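Local coordinates for protein thermostable carboxypeptidase 1 (Pyrococcus furiosus, PDB 1KA2) that removes amino acids one after another from the C-terminus of peptides, with broad specificity, as a homodimeric cobalt-binding metallocarboxypeptidase of the M32 family, at residues 195-203 / 337-346; 211-219 / 318-329. All coordinates share one frame; numbering follows the deposited sequence.

Contact 1: residues 195-203 / 337-346; sequences KVPREHPLE and DVYLYFNIVR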
loop_
_atom_site.group_PDB
_atom_site.type_symbol
_atom_site.label_atom_id
_atom_site.label_comp_id
_atom_site.label_asym_id
_atom_site.label_seq_id
_atom_site.Cartn_x
_atom_site.Cartn_y
_atom_site.Cartn_z
ATOM N N LYS A 195 23.428 -42.397 0.955
ATOM C CA LYS A 195 23.353 -41.712 2.242
ATOM C C LYS A 195 21.977 -41.059 2.356
ATOM O O LYS A 195 21.016 -41.688 2.807
ATOM C CB LYS A 195 24.446 -40.639 2.339
ATOM C CG LYS A 195 25.872 -41.176 2.446
ATOM C CD LYS A 195 26.124 -41.820 3.803
ATOM C CE LYS A 195 27.549 -42.340 3.920
ATOM N NZ LYS A 195 28.565 -41.279 3.667
ATOM N N VAL A 196 21.885 -39.798 1.941
ATOM C CA VAL A 196 20.619 -39.081 1.989
ATOM C C VAL A 196 19.779 -39.498 0.785
ATOM O O VAL A 196 20.314 -39.782 -0.288
ATOM C CB VAL A 196 20.840 -37.556 1.966
ATOM C CG1 VAL A 196 21.553 -37.118 3.241
ATOM C CG2 VAL A 196 21.651 -37.169 0.744
ATOM N N PRO A 197 18.452 -39.555 0.952
ATOM C CA PRO A 197 17.560 -39.948 -0.142
ATOM C C PRO A 197 17.338 -38.863 -1.194
ATOM O O PRO A 197 17.615 -37.685 -0.966
ATOM C CB PRO A 197 16.276 -40.324 0.590
ATOM C CG PRO A 197 16.266 -39.369 1.737
ATOM C CD PRO A 197 17.703 -39.399 2.212
ATOM N N ARG A 198 16.836 -39.273 -2.349
ATOM C CA ARG A 198 16.574 -38.346 -3.435
ATOM C C ARG A 198 15.141 -37.840 -3.379
ATOM O O ARG A 198 14.758 -36.941 -4.130
ATOM C CB ARG A 198 16.826 -39.026 -4.779
ATOM C CG ARG A 198 18.275 -39.401 -5.047
ATOM C CD ARG A 198 18.426 -39.744 -6.517
ATOM N NE ARG A 198 19.802 -39.998 -6.917
ATOM C CZ ARG A 198 20.213 -39.969 -8.181
ATOM N NH1 ARG A 198 19.347 -39.694 -9.147
ATOM N NH2 ARG A 198 21.481 -40.221 -8.481
ATOM N N GLU A 199 14.352 -38.428 -2.486
ATOM C CA GLU A 199 12.955 -38.044 -2.312
ATOM C C GLU A 199 12.473 -38.514 -0.946
ATOM O O GLU A 199 13.166 -39.273 -0.266
ATOM C CB GLU A 199 12.093 -38.671 -3.405
ATOM C CG GLU A 199 12.114 -40.183 -3.393
ATOM C CD GLU A 199 11.264 -40.785 -4.489
ATOM O OE1 GLU A 199 11.213 -42.032 -4.576
ATOM O OE2 GLU A 199 10.649 -40.011 -5.260
ATOM N N HIS A 200 11.291 -38.058 -0.543
ATOM C CA HIS A 200 10.733 -38.430 0.748
ATOM C C HIS A 200 9.209 -38.432 0.654
ATOM O O HIS A 200 8.623 -37.605 -0.048
ATOM C CB HIS A 200 11.182 -37.434 1.819
ATOM C CG HIS A 200 10.999 -37.932 3.218
ATOM N ND1 HIS A 200 11.943 -38.700 3.863
ATOM C CD2 HIS A 200 9.951 -37.830 4.069
ATOM C CE1 HIS A 200 11.484 -39.053 5.051
ATOM N NE2 HIS A 200 10.277 -38.539 5.199
ATOM N N PRO A 201 8.542 -39.364 1.360
ATOM C CA PRO A 201 7.076 -39.412 1.303
ATOM C C PRO A 201 6.389 -38.145 1.825
ATOM O O PRO A 201 5.269 -37.829 1.420
ATOM C CB PRO A 201 6.737 -40.668 2.121
ATOM C CG PRO A 201 7.885 -40.780 3.085
ATOM C CD PRO A 201 9.074 -40.446 2.209
ATOM N N LEU A 202 7.069 -37.417 2.707
ATOM C CA LEU A 202 6.527 -36.185 3.267
ATOM C C LEU A 202 6.258 -35.126 2.184
ATOM O O LEU A 202 5.511 -34.173 2.407
ATOM C CB LEU A 202 7.477 -35.631 4.334
ATOM C CG LEU A 202 7.359 -36.296 5.711
ATOM C CD1 LEU A 202 8.452 -35.790 6.653
ATOM C CD2 LEU A 202 5.970 -36.004 6.283
ATOM N N GLU A 203 6.859 -35.311 1.011
ATOM C CA GLU A 203 6.659 -34.393 -0.105
ATOM C C GLU A 203 5.233 -34.486 -0.629
ATOM O O GLU A 203 4.718 -33.532 -1.215
ATOM C CB GLU A 203 7.599 -34.717 -1.265
ATOM C CG GLU A 203 9.070 -34.643 -0.952
ATOM C CD GLU A 203 9.912 -34.648 -2.212
ATOM O OE1 GLU A 203 11.152 -34.723 -2.092
ATOM O OE2 GLU A 203 9.336 -34.566 -3.321
ATOM N N ASP A 337 13.006 -38.298 10.208
ATOM C CA ASP A 337 12.270 -38.314 8.954
ATOM C C ASP A 337 12.147 -36.888 8.439
ATOM O O ASP A 337 12.229 -36.641 7.239
ATOM C CB ASP A 337 10.873 -38.904 9.161
ATOM C CG ASP A 337 10.849 -40.414 9.033
ATOM O OD1 ASP A 337 9.894 -41.037 9.546
ATOM O OD2 ASP A 337 11.774 -40.973 8.406
ATOM N N VAL A 338 11.946 -35.951 9.359
ATOM C CA VAL A 338 11.819 -34.554 8.983
ATOM C C VAL A 338 13.189 -34.054 8.567
ATOM O O VAL A 338 13.315 -33.290 7.610
ATOM C CB VAL A 338 11.276 -33.689 10.150
ATOM C CG1 VAL A 338 11.171 -32.234 9.709
ATOM C CG2 VAL A 338 9.897 -34.210 10.592
ATOM N N TYR A 339 14.221 -34.498 9.279
ATOM C CA TYR A 339 15.572 -34.084 8.937
ATOM C C TYR A 339 15.925 -34.500 7.509
ATOM O O TYR A 339 16.244 -33.649 6.683
ATOM C CB TYR A 339 16.606 -34.684 9.889
ATOM C CG TYR A 339 17.997 -34.205 9.560
ATOM C CD1 TYR A 339 18.413 -32.926 9.920
ATOM C CD2 TYR A 339 18.869 -34.994 8.808
ATOM C CE1 TYR A 339 19.666 -32.439 9.538
ATOM C CE2 TYR A 339 20.121 -34.516 8.416
ATOM C CZ TYR A 339 20.514 -33.241 8.782
ATOM O OH TYR A 339 21.746 -32.760 8.388
ATOM N N LEU A 340 15.876 -35.801 7.220
ATOM C CA LEU A 340 16.208 -36.301 5.884
ATOM C C LEU A 340 15.384 -35.583 4.808
ATOM O O LEU A 340 15.875 -35.282 3.722
ATOM C CB LEU A 340 15.976 -37.820 5.810
ATOM C CG LEU A 340 16.852 -38.697 6.727
ATOM C CD1 LEU A 340 16.385 -40.146 6.656
ATOM C CD2 LEU A 340 18.326 -38.592 6.319
ATOM N N TYR A 341 14.127 -35.310 5.131
ATOM C CA TYR A 341 13.214 -34.615 4.232
ATOM C C TYR A 341 13.771 -33.223 3.913
ATOM O O TYR A 341 13.884 -32.845 2.744
ATOM C CB TYR A 341 11.847 -34.531 4.920
ATOM C CG TYR A 341 10.811 -33.657 4.265
ATOM C CD1 TYR A 341 10.560 -33.733 2.893
ATOM C CD2 TYR A 341 10.036 -32.787 5.033
ATOM C CE1 TYR A 341 9.562 -32.963 2.305
ATOM C CE2 TYR A 341 9.035 -32.014 4.460
ATOM C CZ TYR A 341 8.800 -32.106 3.095
ATOM O OH TYR A 341 7.794 -31.348 2.536
ATOM N N PHE A 342 14.154 -32.482 4.952
ATOM C CA PHE A 342 14.699 -31.132 4.794
ATOM C C PHE A 342 16.057 -31.079 4.096
ATOM O O PHE A 342 16.505 -30.009 3.695
ATOM C CB PHE A 342 14.856 -30.462 6.166
ATOM C CG PHE A 342 13.614 -29.776 6.674
ATOM C CD1 PHE A 342 12.350 -30.208 6.299
ATOM C CD2 PHE A 342 13.719 -28.716 7.573
ATOM C CE1 PHE A 342 11.212 -29.600 6.811
ATOM C CE2 PHE A 342 12.587 -28.103 8.092
ATOM C CZ PHE A 342 11.331 -28.547 7.708
ATOM N N ASN A 343 16.716 -32.224 3.954
ATOM C CA ASN A 343 18.041 -32.250 3.351
ATOM C C ASN A 343 18.208 -33.170 2.162
ATOM O O ASN A 343 19.326 -33.526 1.807
ATOM C CB ASN A 343 19.069 -32.616 4.414
ATOM C CG ASN A 343 19.294 -31.501 5.407
ATOM O OD1 ASN A 343 20.225 -30.724 5.268
ATOM N ND2 ASN A 343 18.428 -31.409 6.409
ATOM N N ILE A 344 17.103 -33.558 1.545
ATOM C CA ILE A 344 17.176 -34.419 0.384
ATOM C C ILE A 344 18.162 -33.831 -0.623
ATOM O O ILE A 344 18.408 -32.619 -0.648
ATOM C CB ILE A 344 15.787 -34.569 -0.258
ATOM C CG1 ILE A 344 14.943 -35.517 0.593
ATOM C CG2 ILE A 344 15.909 -35.077 -1.683
ATOM C CD1 ILE A 344 13.580 -35.790 0.032
ATOM N N VAL A 345 18.758 -34.701 -1.430
ATOM C CA VAL A 345 19.700 -34.268 -2.452
ATOM C C VAL A 345 19.342 -35.006 -3.720
ATOM O O VAL A 345 19.304 -36.232 -3.739
ATOM C CB VAL A 345 21.150 -34.584 -2.079
ATOM C CG1 VAL A 345 22.069 -34.219 -3.241
ATOM C CG2 VAL A 345 21.546 -33.804 -0.836
ATOM N N ARG A 346 19.060 -34.256 -4.777
ATOM C CA ARG A 346 18.680 -34.872 -6.032
ATOM C C ARG A 346 18.847 -33.946 -7.223
ATOM O O ARG A 346 18.179 -32.921 -7.332
ATOM C CB ARG A 346 17.230 -35.365 -5.935
ATOM C CG ARG A 346 16.399 -35.199 -7.189
ATOM C CD ARG A 346 15.191 -34.321 -6.893
ATOM N NE ARG A 346 14.257 -34.977 -5.983
ATOM C CZ ARG A 346 13.291 -34.350 -5.315
ATOM N NH1 ARG A 346 13.124 -33.039 -5.446
ATOM N NH2 ARG A 346 12.485 -35.038 -4.515
#

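Contact 2: residues 211-219 / 318-329; sequences WMERVNLWI and LIYPVLKENLPF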
loop_
_atom_site.group_PDB
_atom_site.type_symbol
_atom_site.label_atom_id
_atom_site.label_comp_id
_atom_site.label_asym_id
_atom_site.label_seq_id
_atom_site.Cartn_x
_atom_site.Cartn_y
_atom_site.Cartn_z
ATOM N N TRP A 211 -3.198 -24.839 8.836
ATOM C CA TRP A 211 -2.276 -25.672 9.604
ATOM C C TRP A 211 -0.851 -25.125 9.558
ATOM O O TRP A 211 -0.219 -24.946 10.595
ATOM C CB TRP A 211 -2.250 -27.112 9.077
ATOM C CG TRP A 211 -3.525 -27.885 9.229
ATOM C CD1 TRP A 211 -4.636 -27.519 9.935
ATOM C CD2 TRP A 211 -3.810 -29.174 8.668
ATOM N NE1 TRP A 211 -5.595 -28.497 9.845
ATOM C CE2 TRP A 211 -5.116 -29.525 9.075
ATOM C CE3 TRP A 211 -3.088 -30.066 7.863
ATOM C CZ2 TRP A 211 -5.719 -30.731 8.701
ATOM C CZ3 TRP A 211 -3.686 -31.268 7.492
ATOM C CH2 TRP A 211 -4.988 -31.587 7.911
ATOM N N MET A 212 -0.353 -24.870 8.348
ATOM C CA MET A 212 1.002 -24.370 8.178
ATOM C C MET A 212 1.173 -22.919 8.571
ATOM O O MET A 212 2.267 -22.515 8.970
ATOM C CB MET A 212 1.482 -24.573 6.737
ATOM C CG MET A 212 1.805 -26.022 6.424
ATOM S SD MET A 212 2.784 -26.752 7.752
ATOM C CE MET A 212 4.339 -25.926 7.504
ATOM N N GLU A 213 0.111 -22.125 8.466
ATOM C CA GLU A 213 0.256 -20.732 8.854
ATOM C C GLU A 213 0.423 -20.656 10.371
ATOM O O GLU A 213 0.997 -19.702 10.895
ATOM C CB GLU A 213 -0.912 -19.857 8.329
ATOM C CG GLU A 213 -2.295 -20.093 8.881
ATOM C CD GLU A 213 -3.345 -19.289 8.120
ATOM O OE1 GLU A 213 -4.497 -19.191 8.586
ATOM O OE2 GLU A 213 -3.023 -18.757 7.042
ATOM N N ARG A 214 -0.046 -21.687 11.071
ATOM C CA ARG A 214 0.110 -21.747 12.519
ATOM C C ARG A 214 1.577 -22.095 12.806
ATOM O O ARG A 214 2.180 -21.583 13.751
ATOM C CB ARG A 214 -0.811 -22.817 13.133
ATOM C CG ARG A 214 -2.285 -22.411 13.253
ATOM C CD ARG A 214 -3.034 -23.289 14.264
ATOM N NE ARG A 214 -3.637 -24.488 13.684
ATOM C CZ ARG A 214 -4.758 -24.488 12.968
ATOM N NH1 ARG A 214 -5.401 -23.352 12.742
ATOM N NH2 ARG A 214 -5.243 -25.623 12.486
ATOM N N VAL A 215 2.148 -22.970 11.981
ATOM C CA VAL A 215 3.541 -23.367 12.151
ATOM C C VAL A 215 4.470 -22.206 11.787
ATOM O O VAL A 215 5.383 -21.880 12.548
ATOM C CB VAL A 215 3.877 -24.612 11.288
ATOM C CG1 VAL A 215 5.370 -24.845 11.260
ATOM C CG2 VAL A 215 3.192 -25.851 11.874
ATOM N N ASN A 216 4.246 -21.580 10.631
ATOM C CA ASN A 216 5.083 -20.447 10.238
ATOM C C ASN A 216 5.024 -19.337 11.295
ATOM O O ASN A 216 6.060 -18.801 11.688
ATOM C CB ASN A 216 4.662 -19.878 8.869
ATOM C CG ASN A 216 5.115 -20.753 7.700
ATOM O OD1 ASN A 216 6.110 -21.477 7.804
ATOM N ND2 ASN A 216 4.393 -20.679 6.579
ATOM N N LEU A 217 3.818 -19.002 11.752
ATOM C CA LEU A 217 3.643 -17.956 12.765
ATOM C C LEU A 217 4.476 -18.267 14.020
ATOM O O LEU A 217 5.161 -17.395 14.562
ATOM C CB LEU A 217 2.167 -17.846 13.171
ATOM C CG LEU A 217 1.634 -16.488 13.662
ATOM C CD1 LEU A 217 0.475 -16.725 14.651
ATOM C CD2 LEU A 217 2.737 -15.677 14.332
ATOM N N TRP A 218 4.406 -19.519 14.469
ATOM C CA TRP A 218 5.131 -19.959 15.654
ATOM C C TRP A 218 6.636 -19.814 15.464
ATOM O O TRP A 218 7.348 -19.395 16.379
ATOM C CB TRP A 218 4.811 -21.423 15.949
ATOM C CG TRP A 218 5.386 -21.939 17.242
ATOM C CD1 TRP A 218 4.799 -21.888 18.478
ATOM C CD2 TRP A 218 6.627 -22.636 17.418
ATOM N NE1 TRP A 218 5.591 -22.516 19.407
ATOM C CE2 TRP A 218 6.718 -22.987 18.787
ATOM C CE3 TRP A 218 7.668 -23.001 16.555
ATOM C CZ2 TRP A 218 7.810 -23.690 19.314
ATOM C CZ3 TRP A 218 8.757 -23.700 17.077
ATOM C CH2 TRP A 218 8.817 -24.037 18.446
ATOM N N ILE A 219 7.122 -20.173 14.283
ATOM C CA ILE A 219 8.549 -20.069 14.019
ATOM C C ILE A 219 8.985 -18.604 14.010
ATOM O O ILE A 219 10.015 -18.247 14.594
ATOM C CB ILE A 219 8.921 -20.732 12.677
ATOM C CG1 ILE A 219 8.689 -22.241 12.777
ATOM C CG2 ILE A 219 10.374 -20.420 12.316
ATOM C CD1 ILE A 219 9.042 -23.015 11.518
ATOM N N LEU A 318 13.563 -28.434 17.305
ATOM C CA LEU A 318 12.847 -27.286 17.854
ATOM C C LEU A 318 11.416 -27.133 17.350
ATOM O O LEU A 318 10.510 -26.787 18.108
ATOM C CB LEU A 318 13.617 -26.005 17.526
ATOM C CG LEU A 318 12.848 -24.702 17.788
ATOM C CD1 LEU A 318 12.530 -24.590 19.285
ATOM C CD2 LEU A 318 13.677 -23.511 17.293
ATOM N N ILE A 319 11.226 -27.377 16.059
ATOM C CA ILE A 319 9.917 -27.237 15.423
ATOM C C ILE A 319 9.097 -28.530 15.410
ATOM O O ILE A 319 7.865 -28.507 15.256
ATOM C CB ILE A 319 10.083 -26.763 13.959
ATOM C CG1 ILE A 319 11.164 -25.687 13.882
ATOM C CG2 ILE A 319 8.764 -26.211 13.423
ATOM C CD1 ILE A 319 10.972 -24.523 14.827
ATOM N N TYR A 320 9.787 -29.656 15.576
ATOM C CA TYR A 320 9.145 -30.965 15.550
ATOM C C TYR A 320 7.824 -31.034 16.322
ATOM O O TYR A 320 6.800 -31.450 15.777
ATOM C CB TYR A 320 10.109 -32.045 16.072
ATOM C CG TYR A 320 9.536 -33.433 15.972
ATOM C CD1 TYR A 320 9.245 -33.991 14.729
ATOM C CD2 TYR A 320 9.222 -34.165 17.118
ATOM C CE1 TYR A 320 8.651 -35.236 14.625
ATOM C CE2 TYR A 320 8.626 -35.419 17.026
ATOM C CZ TYR A 320 8.342 -35.946 15.774
ATOM O OH TYR A 320 7.742 -37.180 15.656
ATOM N N PRO A 321 7.825 -30.628 17.601
ATOM C CA PRO A 321 6.565 -30.693 18.348
ATOM C C PRO A 321 5.429 -29.878 17.729
ATOM O O PRO A 321 4.268 -30.294 17.757
ATOM C CB PRO A 321 6.962 -30.219 19.752
ATOM C CG PRO A 321 8.215 -29.416 19.526
ATOM C CD PRO A 321 8.936 -30.188 18.462
ATOM N N VAL A 322 5.773 -28.728 17.157
ATOM C CA VAL A 322 4.790 -27.858 16.529
ATOM C C VAL A 322 4.205 -28.506 15.283
ATOM O O VAL A 322 3.020 -28.341 14.979
ATOM C CB VAL A 322 5.417 -26.513 16.150
ATOM C CG1 VAL A 322 4.383 -25.627 15.473
ATOM C CG2 VAL A 322 5.959 -25.844 17.401
ATOM N N LEU A 323 5.047 -29.234 14.558
ATOM C CA LEU A 323 4.610 -29.927 13.354
ATOM C C LEU A 323 3.589 -31.004 13.743
ATOM O O LEU A 323 2.576 -31.191 13.071
ATOM C CB LEU A 323 5.813 -30.577 12.650
ATOM C CG LEU A 323 6.869 -29.679 11.997
ATOM C CD1 LEU A 323 7.914 -30.555 11.301
ATOM C CD2 LEU A 323 6.216 -28.744 10.985
ATOM N N LYS A 324 3.874 -31.708 14.837
ATOM C CA LYS A 324 3.000 -32.767 15.335
ATOM C C LYS A 324 1.645 -32.219 15.786
ATOM O O LYS A 324 0.606 -32.820 15.519
ATOM C CB LYS A 324 3.667 -33.497 16.510
ATOM C CG LYS A 324 4.905 -34.318 16.140
ATOM C CD LYS A 324 4.535 -35.593 15.388
ATOM C CE LYS A 324 3.806 -36.588 16.281
ATOM N NZ LYS A 324 4.657 -37.037 17.421
ATOM N N GLU A 325 1.662 -31.079 16.470
ATOM C CA GLU A 325 0.432 -30.455 16.958
ATOM C C GLU A 325 -0.526 -30.041 15.847
ATOM O O GLU A 325 -1.734 -30.235 15.956
ATOM C CB GLU A 325 0.758 -29.209 17.790
ATOM C CG GLU A 325 1.283 -29.475 19.189
ATOM C CD GLU A 325 1.672 -28.194 19.911
ATOM O OE1 GLU A 325 0.835 -27.257 19.968
ATOM O OE2 GLU A 325 2.814 -28.127 20.423
ATOM N N ASN A 326 0.024 -29.478 14.776
ATOM C CA ASN A 326 -0.782 -28.977 13.672
ATOM C C ASN A 326 -0.934 -29.856 12.438
ATOM O O ASN A 326 -1.830 -29.623 11.625
ATOM C CB ASN A 326 -0.235 -27.613 13.253
ATOM C CG ASN A 326 -0.447 -26.553 14.317
ATOM O OD1 ASN A 326 -1.530 -25.977 14.424
ATOM N ND2 ASN A 326 0.584 -26.298 15.118
ATOM N N LEU A 327 -0.074 -30.856 12.281
ATOM C CA LEU A 327 -0.162 -31.721 11.110
ATOM C C LEU A 327 -0.512 -33.166 11.481
ATOM O O LEU A 327 0.300 -33.879 12.082
ATOM C CB LEU A 327 1.159 -31.669 10.343
ATOM C CG LEU A 327 1.666 -30.257 10.009
ATOM C CD1 LEU A 327 3.045 -30.351 9.378
ATOM C CD2 LEU A 327 0.696 -29.548 9.071
ATOM N N PRO A 328 -1.733 -33.613 11.123
ATOM C CA PRO A 328 -2.217 -34.969 11.411
ATOM C C PRO A 328 -1.301 -36.055 10.864
ATOM O O PRO A 328 -0.949 -36.993 11.574
ATOM C CB PRO A 328 -3.589 -34.998 10.740
ATOM C CG PRO A 328 -4.041 -33.579 10.853
ATOM C CD PRO A 328 -2.788 -32.818 10.471
ATOM N N PHE A 329 -0.920 -35.917 9.596
ATOM C CA PHE A 329 -0.054 -36.891 8.949
ATOM C C PHE A 329 1.324 -36.982 9.590
ATOM O O PHE A 329 2.125 -37.842 9.219
ATOM C CB PHE A 329 0.079 -36.566 7.462
ATOM C CG PHE A 329 0.614 -35.192 7.189
ATOM C CD1 PHE A 329 1.966 -34.910 7.354
ATOM C CD2 PHE A 329 -0.236 -34.185 6.751
ATOM C CE1 PHE A 329 2.459 -33.645 7.084
ATOM C CE2 PHE A 329 0.247 -32.919 6.480
ATOM C CZ PHE A 329 1.598 -32.648 6.645
#

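Contact 1: residues 195-203 / 337-346
Asp337 opens the contact at the ring of His200. Its backbone O lies over one face of the imidazole, 3.3 Å from His200 CE1. Leu340 follows, its CD2 against CD of Pro197. Tyr341 CB packs on the same His200 face as a CH-pi contact. Its CG stands anti to the backbone N (chi1 170°), which carries the phenol ring under Leu202, whose CB sits over the ring centre at 3.7 Å. CG of Glu203 comes to the edge of this ring. The hydroxyl hydrogen-bonds to the carboxylate of Asp259 and the backbone N of Arg261. A serine here would probably open a gap under Leu202 and beside CG of Glu203, and leave Asp259 and the backbone N of Arg261 without their phenol partner. Ile344 lays CG2 against the carbonyl oxygens of Pro197 and Arg198. Val345 N donates to Pro197 O (3.2 Å), and its CG2 meets CG2 of Val196. Arg346 bends at chi2 and chi3. This folds its guanidinium back to Arg198 O, which takes weak bonds from NE and NH2. NH2 also forms a salt bridge with Glu203 OE1 (2.8 Å), on the syn lone pair. The contact joins the loop between helices 169-192 and 209-223 to helix 335-342 and the residues after it. Helix 313-326 packs on Val338 and Phe342, while helices 169-192 and 488-498 both touch Val196 and Val345.

Contact 2: residues 211-219 / 318-329
Trp211 and Asn326 start the contact where helices 211-219 and 318-326 run nearly antiparallel, at 157° and 9.5 Å between axes. Asn326 O sits over one face of the Trp211 indole, 3.4 Å from Trp211 CG. Pro328 CD lies over the same face, a CH-pi contact 3.6 Å from the centroid of the six-membered ring. The SD of Met212 and CB of Trp211 both reach Leu327 CD2. Val215 is a knob in a hole made by Ile319, Val322, Leu323 and Asn326; its CG2 meets Val322 CG1 at 3.8 Å. At the other end, with chi1 at -173°, the Trp218 indole points away from its own backbone N and reaches across helix 318-326. Val322 CG2 faces the six-membered ring, and Ile319 CD1 comes to its edge. Ile219 CD1 closes this end on Ile319 CG2 at 3.7 Å. Met212 and Asn216 pack on the metal-binding helix 261-278. The side chain of Ile219 is about 11 Å from that of His269, near the site but outside it. Arg214 NE donates to Asn326 OD1 at 2.7 Å, with the oxygen in the guanidinium plane and an N-H...O angle of 138°. Asn326 ND2 turns back to Val322 O, 3.2 Å away. The chemistry is thus mainly apolar, with a tryptophan at each end, and the one bond across falls on an amide gripped at both ends, its rotation fixed.

Overall arrangement
From the N terminus, the chain leaves helix 169-192 and enters the loop 195-203, the first half of contact 1. Helix 209-223 then supplies the first half of contact 2. The three-stranded sheet and the metal-binding helix 261-278 follow, then helix 295-309. Helix 313-326 returns to close contact 2, and helix 335-342 with the residues after it closes contact 1. Contact 2 therefore lies within the longer excursion that contact 1 brings together. The two meet directly, with Val338 packing on Leu323 and Tyr320, and Leu202 on Phe329. Together they tie two consecutive helices, 313-326 and 335-342, to the loop and helix that precede the sheet and helix 261-278, which carries the HEXXH motif.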